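Local coordinates for protein monalysin (Pseudomonas entomophila, PDB 4MKQ) that forms beta-barrel pores in host membranes, damaging the Drosophila intestine as a cytolytic and hemolytic virulence factor of the aerolysin-like family, at residues I122-S125 with S126-V129. Sequence-based numbering, arbitrary orientation.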
ATOM      1  N   ILE A 122     -10.526  -9.290  10.843  1.00 36.54           N
ATOM      2  CA  ILE A 122     -10.048  -9.162  12.218  1.00 36.93           C
ATOM      3  C   ILE A 122     -10.710 -10.259  13.065  1.00 43.21           C
ATOM      4  O   ILE A 122     -11.934 -10.336  13.151  1.00 42.89           O
ATOM      5  CB  ILE A 122     -10.173  -7.718  12.771  1.00 39.87           C
ATOM      6  CG1 ILE A 122      -9.531  -7.584  14.167  1.00 40.20           C
ATOM      7  CG2 ILE A 122     -11.611  -7.193  12.736  1.00 40.70           C
ATOM      8  CD1 ILE A 122      -8.476  -6.521  14.245  1.00 46.74           C
ATOM      9  N   VAL A 123      -9.881 -11.139  13.637  1.00 41.72           N
ATOM     10  CA  VAL A 123     -10.288 -12.315  14.412  1.00 42.49           C
ATOM     11  C   VAL A 123      -9.713 -12.228  15.850  1.00 48.75           C
ATOM     12  O   VAL A 123      -8.532 -11.901  15.987  1.00 48.99           O
ATOM     13  CB  VAL A 123      -9.787 -13.588  13.649  1.00 46.39           C
ATOM     14  CG1 VAL A 123      -9.826 -14.851  14.507  1.00 46.10           C
ATOM     15  CG2 VAL A 123     -10.552 -13.799  12.345  1.00 46.29           C
ATOM     16  N   PRO A 124     -10.483 -12.543  16.925  1.00 46.14           N
ATOM     17  CA  PRO A 124      -9.887 -12.547  18.275  1.00 46.18           C
ATOM     18  C   PRO A 124      -8.921 -13.726  18.415  1.00 51.01           C
ATOM     19  O   PRO A 124      -9.189 -14.790  17.848  1.00 50.65           O
ATOM     20  CB  PRO A 124     -11.097 -12.706  19.211  1.00 47.82           C
ATOM     21  CG  PRO A 124     -12.314 -12.585  18.340  1.00 52.15           C
ATOM     22  CD  PRO A 124     -11.888 -12.986  16.970  1.00 47.75           C
ATOM     23  N   SER A 125      -7.803 -13.542  19.151  1.00 48.38           N
ATOM     24  CA  SER A 125      -6.755 -14.559  19.361  1.00 48.48           C
ATOM     25  C   SER A 125      -7.270 -15.948  19.785  1.00 52.08           C
ATOM     26  O   SER A 125      -6.607 -16.952  19.512  1.00 51.82           O
ATOM     27  CB  SER A 125      -5.706 -14.060  20.350  1.00 52.67           C
ATOM     28  OG  SER A 125      -6.280 -13.792  21.618  1.00 62.83           O
ATOM     29  N   SER A 126      -8.451 -15.998  20.435  1.00 48.22           N
ATOM     30  CA  SER A 126      -9.099 -17.232  20.883  1.00 47.88           C
ATOM     31  C   SER A 126      -9.597 -18.070  19.694  1.00 51.78           C
ATOM     32  O   SER A 126      -9.633 -19.300  19.787  1.00 51.30           O
ATOM     33  CB  SER A 126     -10.253 -16.917  21.830  1.00 50.89           C
ATOM     34  OG  SER A 126     -11.227 -16.093  21.210  1.00 58.55           O
ATOM     35  N   ASN A 127      -9.978 -17.396  18.585  1.00 47.99           N
ATOM     36  CA  ASN A 127     -10.458 -18.025  17.354  1.00 47.45           C
ATOM     37  C   ASN A 127      -9.343 -18.152  16.302  1.00 50.91           C
ATOM     38  O   ASN A 127      -9.583 -18.737  15.243  1.00 51.12           O
ATOM     39  CB  ASN A 127     -11.637 -17.251  16.756  1.00 47.74           C
ATOM     40  CG  ASN A 127     -12.851 -17.053  17.629  1.00 74.22           C
ATOM     41  OD1 ASN A 127     -13.275 -17.910  18.423  1.00 71.17           O
ATOM     42  ND2 ASN A 127     -13.521 -15.954  17.380  1.00 65.92           N
ATOM     43  N   ALA A 128      -8.140 -17.606  16.580  1.00 46.33           N
ATOM     44  CA  ALA A 128      -6.994 -17.638  15.661  1.00 45.53           C
ATOM     45  C   ALA A 128      -6.507 -19.052  15.324  1.00 47.92           C
ATOM     46  O   ALA A 128      -6.532 -19.941  16.178  1.00 47.54           O
ATOM     47  CB  ALA A 128      -5.848 -16.804  16.213  1.00 46.21           C
ATOM     48  N   VAL A 129      -6.082 -19.245  14.063  1.00 43.27           N
ATOM     49  CA  VAL A 129      -5.558 -20.506  13.523  1.00 42.38           C
ATOM     50  C   VAL A 129      -4.090 -20.362  13.127  1.00 45.20           C
ATOM     51  O   VAL A 129      -3.618 -19.241  12.924  1.00 44.83           O
ATOM     52  CB  VAL A 129      -6.403 -21.075  12.349  1.00 45.94           C
ATOM     53  CG1 VAL A 129      -7.722 -21.656  12.845  1.00 45.73           C
ATOM     54  CG2 VAL A 129      -6.626 -20.041  11.247  1.00 45.64           C
TER
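A tight turn, with Pro124 and Asn127 at its two ends, reverses the chain where strand 106-124 runs out at one end of the elongated aerolysin-like body, here crystallised without its membrane-spanning segment. Its defining bond runs from Asn127 N to Pro124 O, 2.8 Å long. Ser125 and Ser126 have helical backbone angles, which suits the central positions of a type I turn. The donor stands above the plane of the Pro124 carbonyl, so this bond does not lie along a lone pair. One residue on, Ala128 N gives a second, weak bond to Ser125 O at 3.4 Å. It closes an overlapping type I turn, 125-128, so the chain makes about one helix-like curl. The methyl CB of Ala128 lies at the same distance from Ser125 O.

Two side-chain contacts flank this backbone. ND2 of Asn127 lies to one side of the Pro124 ring plane, by its CD-CG end, 3.4 Å from CD and 3.7 Å from CG. Asn127 CG is anti to its own carbonyl carbon (chi1 -57°), which carries the amide to the ring. Val123 CG1 reaches CB of Asn127 at 3.8 Å. Tyr74 of strand 71-84 touches both Val123 and Ala128. Pro124 also packs on Ser68 of a neighbouring subunit.

The chemistry is that of a short reversal held by one somewhat bent backbone bond and a weak second one. Val123 and Pro124 supply nonpolar surface, while both serines are exposed, and Ser125 OG bonds weakly to Thr70 O.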